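Local structure of N-(5'-phosphoribosyl)anthranilate isomerase (Jonesia denitrificans, 4WUI) at residues D161-A166 / V197-G202; Y5-G10 / R102-T107; P130-G135 / A141-R146. The protein probably catalyses the isomerisation of N-(5-phospho-beta-D-ribosyl)anthranilate to 1-(2-carboxyphenylamino)-1-deoxy-D-ribulose 5-phosphate, the third of five steps from chorismate to tryptophan. All coordinates share one frame; numbering follows the deposited sequence.

Contact 1. Residues D161-A166 / V197-G202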
ATOM      1  N   ASP A 161       9.593  13.571   3.881  1.00 10.06           N
ATOM      2  CA  ASP A 161      10.965  13.890   4.223  1.00 10.51           C
ATOM      3  C   ASP A 161      11.980  12.839   3.808  1.00 10.19           C
ATOM      4  O   ASP A 161      13.143  13.196   3.599  1.00 11.68           O
ATOM      5  CB  ASP A 161      11.097  14.122   5.728  1.00 12.15           C
ATOM      6  CG  ASP A 161      10.506  15.428   6.183  1.00 14.60           C
ATOM      7  OD1 ASP A 161      10.487  16.390   5.403  1.00 14.62           O
ATOM      8  OD2 ASP A 161      10.075  15.526   7.360  1.00 17.14           O
ATOM      9  N   ASN A 162      11.588  11.568   3.703  1.00  9.74           N
ATOM     10  CA  ASN A 162      12.542  10.517   3.358  1.00  9.85           C
ATOM     11  C   ASN A 162      12.308   9.845   2.009  1.00  9.11           C
ATOM     12  O   ASN A 162      13.133   9.041   1.581  1.00  9.58           O
ATOM     13  CB  ASN A 162      12.678   9.452   4.458  1.00 10.63           C
ATOM     14  CG  ASN A 162      11.425   8.663   4.685  1.00 10.29           C
ATOM     15  OD1 ASN A 162      10.584   8.593   3.823  1.00  9.72           O
ATOM     16  ND2 ASN A 162      11.304   8.060   5.875  1.00 11.57           N
ATOM     17  N   VAL A 163      11.215  10.156   1.316  1.00  8.70           N
ATOM     18  CA  VAL A 163      10.862   9.326   0.185  1.00  8.87           C
ATOM     19  C   VAL A 163      11.799   9.546  -1.000  1.00  8.90           C
ATOM     20  O   VAL A 163      12.079   8.590  -1.727  1.00  9.31           O
ATOM     21  CB  VAL A 163       9.380   9.479  -0.224  1.00  9.37           C
ATOM     22  CG1 VAL A 163       9.064  10.867  -0.754  1.00  9.90           C
ATOM     23  CG2 VAL A 163       9.001   8.402  -1.219  1.00 10.02           C
ATOM     24  N   ALA A 164      12.279  10.775  -1.232  1.00  9.18           N
ATOM     25  CA  ALA A 164      13.198  10.968  -2.354  1.00  9.37           C
ATOM     26  C   ALA A 164      14.468  10.123  -2.148  1.00  9.44           C
ATOM     27  O   ALA A 164      14.965   9.491  -3.074  1.00  9.85           O
ATOM     28  CB  ALA A 164      13.538  12.437  -2.558  1.00 10.19           C
ATOM     29  N   ASP A 165      15.001  10.155  -0.935  0.59  9.37           N
ATOM     30  CA  ASP A 165      16.176   9.373  -0.557  0.59  9.59           C
ATOM     31  C   ASP A 165      15.883   7.883  -0.772  0.59  9.20           C
ATOM     32  O   ASP A 165      16.648   7.181  -1.445  0.59  9.65           O
ATOM     33  CB  ASP A 165      16.484   9.711   0.906  0.59 10.18           C
ATOM     34  CG  ASP A 165      17.802   9.142   1.427  0.59 10.54           C
ATOM     35  OD1 ASP A 165      18.609   8.555   0.672  0.59 10.99           O
ATOM     36  OD2 ASP A 165      18.021   9.331   2.650  0.59 10.88           O
ATOM     37  N   ALA A 166      14.759   7.400  -0.231  1.00  9.84           N
ATOM     38  CA  ALA A 166      14.404   6.005  -0.356  1.00 10.10           C
ATOM     39  C   ALA A 166      14.303   5.565  -1.819  1.00  9.68           C
ATOM     40  O   ALA A 166      14.831   4.521  -2.216  1.00 10.52           O
ATOM     41  CB  ALA A 166      13.071   5.695   0.352  1.00 10.18           C
ATOM     42  N   VAL A 197       3.941  13.048  -3.015  1.00  9.37           N
ATOM     43  CA  VAL A 197       3.956  12.761  -4.427  1.00  9.73           C
ATOM     44  C   VAL A 197       4.989  13.649  -5.140  1.00 10.12           C
ATOM     45  O   VAL A 197       5.713  13.191  -6.030  1.00 10.95           O
ATOM     46  CB  VAL A 197       2.556  12.850  -5.017  1.00 10.76           C
ATOM     47  CG1 VAL A 197       2.595  12.714  -6.514  1.00 12.23           C
ATOM     48  CG2 VAL A 197       1.646  11.789  -4.385  1.00 11.17           C
ATOM     49  N   GLN A 198       5.049  14.930  -4.769  1.00 10.06           N
ATOM     50  CA  GLN A 198       6.028  15.822  -5.369  1.00 10.68           C
ATOM     51  C   GLN A 198       7.440  15.303  -5.127  1.00 10.48           C
ATOM     52  O   GLN A 198       8.265  15.250  -6.037  1.00 11.30           O
ATOM     53  CB  GLN A 198       5.888  17.223  -4.807  1.00 11.79           C
ATOM     54  CG  GLN A 198       6.900  18.189  -5.388  1.00 14.48           C
ATOM     55  CD  GLN A 198       6.676  19.587  -4.884  1.00 17.62           C
ATOM     56  OE1 GLN A 198       5.586  20.132  -5.036  1.00 20.31           O
ATOM     57  NE2 GLN A 198       7.693  20.182  -4.293  1.00 18.96           N
ATOM     58  N   ALA A 199       7.747  14.938  -3.905  1.00  9.98           N
ATOM     59  CA  ALA A 199       9.069  14.441  -3.561  1.00 10.08           C
ATOM     60  C   ALA A 199       9.391  13.156  -4.329  1.00 10.97           C
ATOM     61  O   ALA A 199      10.506  12.980  -4.853  1.00 11.73           O
ATOM     62  CB  ALA A 199       9.185  14.202  -2.061  1.00 10.47           C
ATOM     63  N   ALA A 200       8.421  12.248  -4.401  1.00 10.39           N
ATOM     64  CA  ALA A 200       8.628  10.941  -5.021  1.00 11.28           C
ATOM     65  C   ALA A 200       8.835  11.099  -6.541  1.00 12.76           C
ATOM     66  O   ALA A 200       9.721  10.472  -7.121  1.00 14.45           O
ATOM     67  CB  ALA A 200       7.460  10.039  -4.730  1.00 11.15           C
ATOM     68  N   ARG A 201       7.995  11.893  -7.197  1.00 13.86           N
ATOM     69  CA  ARG A 201       8.075  12.057  -8.642  1.00 15.19           C
ATOM     70  C   ARG A 201       9.229  12.927  -9.064  1.00 15.80           C
ATOM     71  O   ARG A 201       9.683  12.860 -10.211  1.00 17.04           O
ATOM     72  CB  ARG A 201       6.794  12.638  -9.185  1.00 16.40           C
ATOM     73  CG  ARG A 201       5.757  11.609  -9.176  1.00 17.71           C
ATOM     74  CD  ARG A 201       4.583  11.996 -10.041  1.00 18.29           C
ATOM     75  NE  ARG A 201       3.650  10.892 -10.003  1.00 18.22           N
ATOM     76  CZ  ARG A 201       2.345  11.004  -9.816  1.00 17.37           C
ATOM     77  NH1 ARG A 201       1.717  12.193  -9.716  1.00 16.74           N
ATOM     78  NH2 ARG A 201       1.651   9.886  -9.762  1.00 18.17           N
ATOM     79  N   GLY A 202       9.720  13.741  -8.153  1.00 15.95           N
ATOM     80  CA  GLY A 202      10.817  14.615  -8.463  1.00 17.06           C
ATOM     81  C   GLY A 202      12.100  13.865  -8.641  1.00 17.77           C
ATOM     82  O   GLY A 202      13.037  14.433  -9.172  1.00 19.16           O
TER

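Contact 2. Residues Y5-G10 / R102-T107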
ATOM      1  N   TYR A   5       5.082   3.360  -9.131  1.00  9.94           N
ATOM      2  CA  TYR A   5       3.697   3.259  -8.665  1.00  9.16           C
ATOM      3  C   TYR A   5       3.572   3.828  -7.253  1.00  8.54           C
ATOM      4  O   TYR A   5       4.371   3.485  -6.401  1.00 10.36           O
ATOM      5  CB  TYR A   5       3.296   1.808  -8.706  1.00  9.11           C
ATOM      6  CG  TYR A   5       1.840   1.470  -8.521  1.00  8.61           C
ATOM      7  CD1 TYR A   5       0.998   1.258  -9.602  1.00  8.90           C
ATOM      8  CD2 TYR A   5       1.297   1.288  -7.275  1.00  8.38           C
ATOM      9  CE1 TYR A   5      -0.310   0.841  -9.457  1.00  8.99           C
ATOM     10  CE2 TYR A   5      -0.021   0.883  -7.109  1.00  8.26           C
ATOM     11  CZ  TYR A   5      -0.816   0.638  -8.205  1.00  8.32           C
ATOM     12  OH  TYR A   5      -2.067   0.152  -7.983  1.00  9.06           O
ATOM     13  N   ILE A   6       2.572   4.677  -7.020  1.00  7.91           N
ATOM     14  CA  ILE A   6       2.373   5.295  -5.707  1.00  8.34           C
ATOM     15  C   ILE A   6       1.005   4.925  -5.152  1.00  7.51           C
ATOM     16  O   ILE A   6      -0.020   5.268  -5.749  1.00  8.13           O
ATOM     17  CB  ILE A   6       2.496   6.822  -5.759  1.00  9.20           C
ATOM     18  CG1 ILE A   6       3.907   7.233  -6.213  1.00 10.02           C
ATOM     19  CG2 ILE A   6       2.154   7.420  -4.404  1.00 10.45           C
ATOM     20  CD1 ILE A   6       4.081   8.740  -6.478  1.00 11.53           C
ATOM     21  N   LYS A   7       1.015   4.245  -4.011  1.00  7.83           N
ATOM     22  CA  LYS A   7      -0.196   3.934  -3.266  1.00  7.80           C
ATOM     23  C   LYS A   7      -0.221   4.719  -1.967  1.00  7.52           C
ATOM     24  O   LYS A   7       0.745   4.709  -1.214  1.00  7.78           O
ATOM     25  CB  LYS A   7      -0.262   2.443  -2.941  1.00  8.18           C
ATOM     26  CG  LYS A   7      -1.492   2.094  -2.090  1.00  8.93           C
ATOM     27  CD  LYS A   7      -1.801   0.619  -2.139  1.00 10.18           C
ATOM     28  CE  LYS A   7      -2.652   0.140  -1.021  1.00 10.61           C
ATOM     29  NZ  LYS A   7      -1.841  -0.251   0.161  1.00  9.33           N
ATOM     30  N   VAL A   8      -1.360   5.357  -1.702  0.52  7.28           N
ATOM     31  CA  VAL A   8      -1.644   5.922  -0.393  0.52  7.57           C
ATOM     32  C   VAL A   8      -2.635   4.977   0.273  0.52  7.24           C
ATOM     33  O   VAL A   8      -3.692   4.670  -0.288  0.52  8.29           O
ATOM     34  CB  VAL A   8      -2.207   7.335  -0.483  0.52  8.49           C
ATOM     35  CG1 VAL A   8      -2.317   7.902   0.918  0.52  8.87           C
ATOM     36  CG2 VAL A   8      -1.305   8.211  -1.373  0.52  9.67           C
ATOM     37  N   CYS A   9      -2.264   4.493   1.452  1.00  7.93           N
ATOM     38  CA  CYS A   9      -3.044   3.474   2.133  1.00  8.15           C
ATOM     39  C   CYS A   9      -3.772   4.040   3.333  1.00  8.67           C
ATOM     40  O   CYS A   9      -3.310   4.959   3.977  1.00 12.39           O
ATOM     41  CB  CYS A   9      -2.140   2.319   2.570  1.00  8.97           C
ATOM     42  SG  CYS A   9      -3.102   0.818   2.900  1.00 11.24           S
ATOM     43  N   GLY A  10      -4.901   3.450   3.676  1.00  8.19           N
ATOM     44  CA  GLY A  10      -5.579   3.832   4.890  1.00  8.27           C
ATOM     45  C   GLY A  10      -6.308   5.157   4.828  1.00  8.00           C
ATOM     46  O   GLY A  10      -6.267   5.920   5.795  1.00  8.66           O
ATOM     47  N   ARG A 102      -7.029  -9.862  -8.645  1.00  9.15           N
ATOM     48  CA  ARG A 102      -5.833  -9.100  -8.262  1.00  8.56           C
ATOM     49  C   ARG A 102      -5.633  -9.202  -6.771  1.00  8.28           C
ATOM     50  O   ARG A 102      -6.403  -8.641  -6.005  1.00  8.54           O
ATOM     51  CB  ARG A 102      -5.961  -7.640  -8.681  1.00  8.62           C
ATOM     52  CG  ARG A 102      -6.274  -7.418 -10.154  1.00  9.32           C
ATOM     53  CD  ARG A 102      -6.304  -5.952 -10.529  1.00  9.26           C
ATOM     54  NE  ARG A 102      -4.983  -5.375 -10.410  1.00  9.15           N
ATOM     55  CZ  ARG A 102      -4.751  -4.078 -10.451  1.00  9.60           C
ATOM     56  NH1 ARG A 102      -5.734  -3.211 -10.686  1.00 10.33           N
ATOM     57  NH2 ARG A 102      -3.533  -3.624 -10.239  1.00 10.27           N
ATOM     58  N   VAL A 103      -4.624  -9.979  -6.369  1.00  8.15           N
ATOM     59  CA  VAL A 103      -4.291 -10.209  -4.962  1.00  8.26           C
ATOM     60  C   VAL A 103      -2.870  -9.763  -4.700  1.00  7.94           C
ATOM     61  O   VAL A 103      -1.955 -10.112  -5.458  1.00  8.75           O
ATOM     62  CB  VAL A 103      -4.517 -11.676  -4.557  1.00  8.70           C
ATOM     63  CG1 VAL A 103      -4.052 -11.939  -3.131  1.00  9.86           C
ATOM     64  CG2 VAL A 103      -5.995 -12.054  -4.758  1.00  9.34           C
ATOM     65  N   TRP A 104      -2.682  -8.975  -3.649  1.00  7.87           N
ATOM     66  CA  TRP A 104      -1.369  -8.514  -3.213  1.00  7.97           C
ATOM     67  C   TRP A 104      -1.029  -9.190  -1.888  1.00  8.78           C
ATOM     68  O   TRP A 104      -1.874  -9.309  -1.014  1.00  9.13           O
ATOM     69  CB  TRP A 104      -1.321  -7.003  -3.079  1.00  8.35           C
ATOM     70  CG  TRP A 104      -1.496  -6.244  -4.351  1.00  8.11           C
ATOM     71  CD1 TRP A 104      -1.648  -6.728  -5.604  1.00  8.47           C
ATOM     72  CD2 TRP A 104      -1.479  -4.831  -4.470  1.00  8.64           C
ATOM     73  NE1 TRP A 104      -1.752  -5.710  -6.502  1.00  8.82           N
ATOM     74  CE2 TRP A 104      -1.639  -4.524  -5.836  1.00  9.04           C
ATOM     75  CE3 TRP A 104      -1.375  -3.797  -3.544  1.00  9.55           C
ATOM     76  CZ2 TRP A 104      -1.722  -3.211  -6.297  1.00 10.38           C
ATOM     77  CZ3 TRP A 104      -1.435  -2.501  -4.017  1.00 10.70           C
ATOM     78  CH2 TRP A 104      -1.625  -2.216  -5.363  1.00 11.03           C
ATOM     79  N   ARG A 105       0.219  -9.633  -1.788  1.00 10.43           N
ATOM     80  CA  ARG A 105       0.801 -10.279  -0.627  1.00 11.75           C
ATOM     81  C   ARG A 105       1.653  -9.200   0.088  1.00 12.53           C
ATOM     82  O   ARG A 105       2.560  -8.653  -0.480  1.00 12.79           O
ATOM     83  CB  ARG A 105       1.638 -11.548  -1.073  1.00 12.40           C
ATOM     84  CG  ARG A 105       2.342 -12.292   0.054  1.00 13.15           C
ATOM     85  CD  ARG A 105       2.825 -13.664  -0.320  1.00 14.47           C
ATOM     86  NE  ARG A 105       3.876 -13.684  -1.323  1.00 14.91           N
ATOM     87  CZ  ARG A 105       5.179 -13.776  -1.088  1.00 15.37           C
ATOM     88  NH1 ARG A 105       5.664 -13.746   0.128  1.00 16.15           N
ATOM     89  NH2 ARG A 105       6.001 -13.810  -2.114  1.00 16.08           N
ATOM     90  N   ALA A 106       1.335  -8.818   1.309  1.00 16.16           N
ATOM     91  CA  ALA A 106       2.173  -7.945   2.097  1.00 18.84           C
ATOM     92  C   ALA A 106       2.989  -8.757   3.110  1.00 20.60           C
ATOM     93  O   ALA A 106       2.508  -9.762   3.643  1.00 22.78           O
ATOM     94  CB  ALA A 106       1.330  -6.877   2.826  1.00 20.33           C
ATOM     95  N   THR A 107       4.230  -8.327   3.362  1.00 21.07           N
ATOM     96  CA  THR A 107       5.091  -8.957   4.349  1.00 23.72           C
ATOM     97  C   THR A 107       6.106  -7.962   4.861  1.00 23.26           C
ATOM     98  O   THR A 107       6.174  -6.824   4.425  1.00 23.08           O
ATOM     99  CB  THR A 107       5.832 -10.167   3.758  1.00 26.41           C
ATOM    100  OG1 THR A 107       6.471 -10.910   4.807  1.00 27.91           O
ATOM    101  CG2 THR A 107       6.845  -9.762   2.698  1.00 27.58           C
TER

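Contact 3. Residues P130-G135 / A141-R146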
ATOM      1  N   PRO A 130      10.197  -1.223   8.132  1.00 18.39           N
ATOM      2  CA  PRO A 130       9.916  -0.098   9.038  1.00 21.36           C
ATOM      3  C   PRO A 130      11.125   0.558   9.692  1.00 24.03           C
ATOM      4  O   PRO A 130      10.999   1.738  10.062  1.00 25.90           O
ATOM      5  CB  PRO A 130       8.998  -0.731  10.090  1.00 21.84           C
ATOM      6  CG  PRO A 130       9.257  -2.147  10.021  1.00 21.22           C
ATOM      7  CD  PRO A 130       9.499  -2.437   8.588  1.00 19.58           C
ATOM      8  N   GLN A 131      12.255  -0.128   9.833  1.00 24.18           N
ATOM      9  CA  GLN A 131      13.397   0.508  10.505  1.00 26.24           C
ATOM     10  C   GLN A 131      14.331   1.235   9.538  1.00 23.97           C
ATOM     11  O   GLN A 131      15.189   2.007   9.972  1.00 23.96           O
ATOM     12  CB  GLN A 131      14.179  -0.522  11.331  1.00 31.24           C
ATOM     13  CG  GLN A 131      13.363  -1.136  12.460  1.00 35.89           C
ATOM     14  CD  GLN A 131      12.622  -0.082  13.271  1.00 39.74           C
ATOM     15  OE1 GLN A 131      13.207   0.921  13.684  1.00 41.21           O
ATOM     16  NE2 GLN A 131      11.323  -0.295  13.484  1.00 41.04           N
ATOM     17  N   ALA A 132      14.167   1.010   8.237  1.00 22.26           N
ATOM     18  CA  ALA A 132      15.098   1.572   7.257  1.00 21.02           C
ATOM     19  C   ALA A 132      15.107   3.097   7.241  1.00 21.51           C
ATOM     20  O   ALA A 132      16.085   3.686   6.829  1.00 20.71           O
ATOM     21  CB  ALA A 132      14.824   1.018   5.871  1.00 20.71           C
ATOM     22  N   GLY A 133      14.063   3.735   7.761  1.00 23.10           N
ATOM     23  CA  GLY A 133      14.068   5.190   7.899  1.00 24.27           C
ATOM     24  C   GLY A 133      14.319   5.741   9.306  1.00 25.54           C
ATOM     25  O   GLY A 133      14.038   6.918   9.607  1.00 25.90           O
ATOM     26  N   SER A 134      14.870   4.912  10.183  1.00 26.41           N
ATOM     27  CA  SER A 134      15.070   5.319  11.581  1.00 27.90           C
ATOM     28  C   SER A 134      16.184   6.370  11.778  1.00 28.49           C
ATOM     29  O   SER A 134      16.162   7.098  12.770  1.00 28.96           O
ATOM     30  CB  SER A 134      15.352   4.091  12.444  1.00 28.71           C
ATOM     31  OG  SER A 134      16.615   3.528  12.138  1.00 29.32           O
ATOM     32  N   GLY A 135      17.139   6.450  10.848  1.00 28.48           N
ATOM     33  CA  GLY A 135      18.252   7.393  10.945  1.00 28.26           C
ATOM     34  C   GLY A 135      18.078   8.601  10.042  1.00 28.17           C
ATOM     35  O   GLY A 135      17.017   8.786   9.438  1.00 28.29           O
ATOM     36  N   ALA A 141      20.918  -0.358   2.728  1.00 10.64           N
ATOM     37  CA  ALA A 141      21.481  -1.669   2.970  1.00 11.18           C
ATOM     38  C   ALA A 141      20.462  -2.665   3.459  1.00 11.72           C
ATOM     39  O   ALA A 141      20.667  -3.876   3.323  1.00 12.42           O
ATOM     40  CB  ALA A 141      22.612  -1.606   3.934  1.00 12.12           C
ATOM     41  N   ALA A 142      19.373  -2.190   4.072  1.00 12.01           N
ATOM     42  CA  ALA A 142      18.335  -3.079   4.590  1.00 12.93           C
ATOM     43  C   ALA A 142      17.528  -3.758   3.474  1.00 12.95           C
ATOM     44  O   ALA A 142      16.816  -4.739   3.741  1.00 14.55           O
ATOM     45  CB  ALA A 142      17.413  -2.320   5.517  1.00 14.66           C
ATOM     46  N   LEU A 143      17.587  -3.210   2.256  1.00 12.17           N
ATOM     47  CA  LEU A 143      16.842  -3.756   1.115  1.00 11.96           C
ATOM     48  C   LEU A 143      17.919  -4.443   0.247  1.00 10.94           C
ATOM     49  O   LEU A 143      18.277  -5.584   0.531  1.00 11.15           O
ATOM     50  CB  LEU A 143      16.033  -2.667   0.394  1.00 13.13           C
ATOM     51  CG  LEU A 143      14.655  -2.257   0.967  1.00 15.46           C
ATOM     52  CD1 LEU A 143      13.671  -3.390   0.980  1.00 16.07           C
ATOM     53  CD2 LEU A 143      14.791  -1.648   2.328  1.00 17.06           C
ATOM     54  N   ALA A 144      18.463  -3.734  -0.743  1.00 10.29           N
ATOM     55  CA  ALA A 144      19.687  -4.147  -1.438  1.00  9.33           C
ATOM     56  C   ALA A 144      19.474  -5.514  -2.098  1.00  8.97           C
ATOM     57  O   ALA A 144      18.579  -5.627  -2.936  1.00  9.45           O
ATOM     58  CB  ALA A 144      20.888  -4.047  -0.480  1.00  9.91           C
ATOM     59  N   HIS A 145      20.263  -6.530  -1.740  1.00  9.14           N
ATOM     60  CA  HIS A 145      20.116  -7.835  -2.376  1.00  9.91           C
ATOM     61  C   HIS A 145      18.748  -8.475  -2.163  1.00 10.69           C
ATOM     62  O   HIS A 145      18.406  -9.417  -2.868  1.00 11.63           O
ATOM     63  CB  HIS A 145      21.222  -8.806  -1.954  1.00 10.65           C
ATOM     64  CG  HIS A 145      21.152  -9.265  -0.536  1.00 11.33           C
ATOM     65  ND1 HIS A 145      21.781  -8.605   0.502  1.00 11.70           N
ATOM     66  CD2 HIS A 145      20.510 -10.316   0.024  1.00 13.12           C
ATOM     67  CE1 HIS A 145      21.517  -9.226   1.641  1.00 12.88           C
ATOM     68  NE2 HIS A 145      20.762 -10.271   1.372  1.00 13.64           N
ATOM     69  N   ARG A 146      17.979  -7.979  -1.197  1.00 11.08           N
ATOM     70  CA  ARG A 146      16.658  -8.525  -0.899  1.00 12.50           C
ATOM     71  C   ARG A 146      15.566  -7.954  -1.799  1.00 12.97           C
ATOM     72  O   ARG A 146      14.422  -8.427  -1.755  1.00 15.39           O
ATOM     73  CB  ARG A 146      16.281  -8.222   0.535  1.00 13.45           C
ATOM     74  CG  ARG A 146      17.259  -8.728   1.547  1.00 14.68           C
ATOM     75  CD  ARG A 146      16.952  -8.144   2.910  1.00 16.33           C
ATOM     76  NE  ARG A 146      18.023  -8.383   3.866  1.00 17.06           N
ATOM     77  CZ  ARG A 146      19.151  -7.670   3.947  1.00 18.02           C
ATOM     78  NH1 ARG A 146      19.391  -6.654   3.120  1.00 17.67           N
ATOM     79  NH2 ARG A 146      20.049  -7.971   4.884  1.00 19.36           N
TER

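Contact 1. Residues D161-A166 / V197-G202
Val163 meets Ala199 and Ala200 where two neighbouring helices come close enough for a valine to pack on alanine methyls and backbone. Along 197-202, the first residue to touch is Ala199. Its CB points toward the other helix and takes the methyl CG1 of Val163 at 3.6 Å, the nearest approach between the segments. The carbonyl of the same alanine is part of the interface too, because Ala164 CB lies 3.8 Å from Ala199 O, a contact of methyl against backbone. In the (beta/alpha)8 barrel, helices 163-170 and 190-204 follow the strands 152-155 and 174-177 and belong to the outer layer that surrounds the closed sheet. Small residues suit such a site: the CA atoms of Ala164 and Ala200 are 5.3 Å apart. At Ala200 the valine straddles backbone and side chain. Val163 CG1 sits 4.0 Å from Ala200 N, while the other branch, Val163 CG2, lies 4.2 Å from Ala200 CB. The torsion of Val163 explains this division, since chi1 of 66° sets CG1 between the backbone N and the carbonyl carbon and CG2 anti to the N, so CG1 lies against Ala199 CB and the backbone N of Ala200, while CG2 faces Ala200 CB. Beyond these residues helix 190-204 continues the interface, with Phe196 against Val163 and Val203 against Ala164, whereas Arg201 reaches the other way to the carbonyls of Ala23 and His24.

Contact 2. Residues Y5-G10 / R102-T107
Tyr5 and Lys7 converge on the outer rim of the Trp104 indole, and both arrive at its edge, close to the ring plane. The hydroxyl of Tyr5 comes nearest, with OH 3.6 Å from Trp104 CH2. Behind it the phenol carbon Tyr5 CE2 is 3.9 Å from Trp104 CH2, which sits obliquely to the phenol ring, and the two ring planes are steeply inclined. The phenol projects inward because its CG is anti to the backbone N (chi1 -169°), and its OH goes on to hydrogen-bond Asp57. Lys7 uses its aliphatic part: CD lies 3.7 Å from Trp104 CZ3 as the two side chains pass in opposite directions. The lysine chain is extended until its last torsion, chi4 -88°, which turns NZ away from the indole to a salt bridge with Asp176 and a hydrogen bond with Gln83. A bound citric acid molecule, probably from the crystallisation liquor, lies about 6 Å from the Lys7 side chain and may mark a pocket there. Trp104 itself bonds through NE1 to Glu123. An alanine here would remove the indole, which is likely to open a gap before Tyr5 and Lys7 and leave Glu123 without its NE1 donor. All this happens inside the eight-stranded barrel, where strands 5-8 and 103-108 face each other across the interior, and where Val59 of strand 57-62, Val81 and Gln83 of strand 81-84 and Leu124 of strand 124-128 surround the indole.

Contact 3. Residues P130-G135 / A141-R146
Ala132 CB meets Ala142 and Leu143 within the loop that joins barrel strands 124-128 and 152-155, a connection of the (beta/alpha)8 fold that here contains short 3-10 segments in place of a longer helix. The first segment is shaped by a type I beta turn from Gln131 to Ser134. Gln131 opens the turn, and its carbonyl oxygen becomes the point on which the turn closes. Ala132, the next residue, makes the whole contact to 141-146 from this side. Its methyl points toward the partner segment and lies 4.2 Å from Ala142 CB, methyl against methyl. The same CB is 4.4 Å from Leu143 CD2, so the methyl faces the alanine and the leucine branch together, both on one side of it. Leu143 brings that branch round although its CB does not head for Ala132, and the leucine also packs on Leu109 and Ala129. Trp138 touches Ala132 as well, and a backbone hydrogen bond between Ala132 and Asp139 ties the turn to the intervening residues. After Gly133 the chain comes to Ser134, whose N bonds to Gln131 O at 2.9 Å. Ser134 OG donates to that same oxygen at 3.0 Å, lying in the carbonyl plane. A chi1 of 69° turns the hydroxyl back to Gln131 O, so that two donors of one residue grip a single acceptor and reinforce the bend. A similar double grip holds the other segment. Leu143 O accepts from Arg146 N on one face of its carbonyl plane, and on the opposite face from Arg146 NH1 at 3.0 Å, with the oxygen close to the guanidinium plane.

Followed from the N terminus, contact 2 closes first and longest: 91 residues, holding strands 27-32, 57-62 and 81-84 and four outer helices, run out from strand 5-8 and return to strand 103-108 on the far side of the barrel. Contact 3 then closes a five-residue loop after strand 124-128. Contact 1 follows, bringing helices 163-170 and 190-204 together around strand 174-177. The three lie in series, so none nests in or crosses another. Contacts 1 and 2 nevertheless touch, as Ile6 CD1 on the first strand packs against Val197, Ala200 and Arg201 of the last helix, joining barrel to outer layer. Contact 3 touches neither.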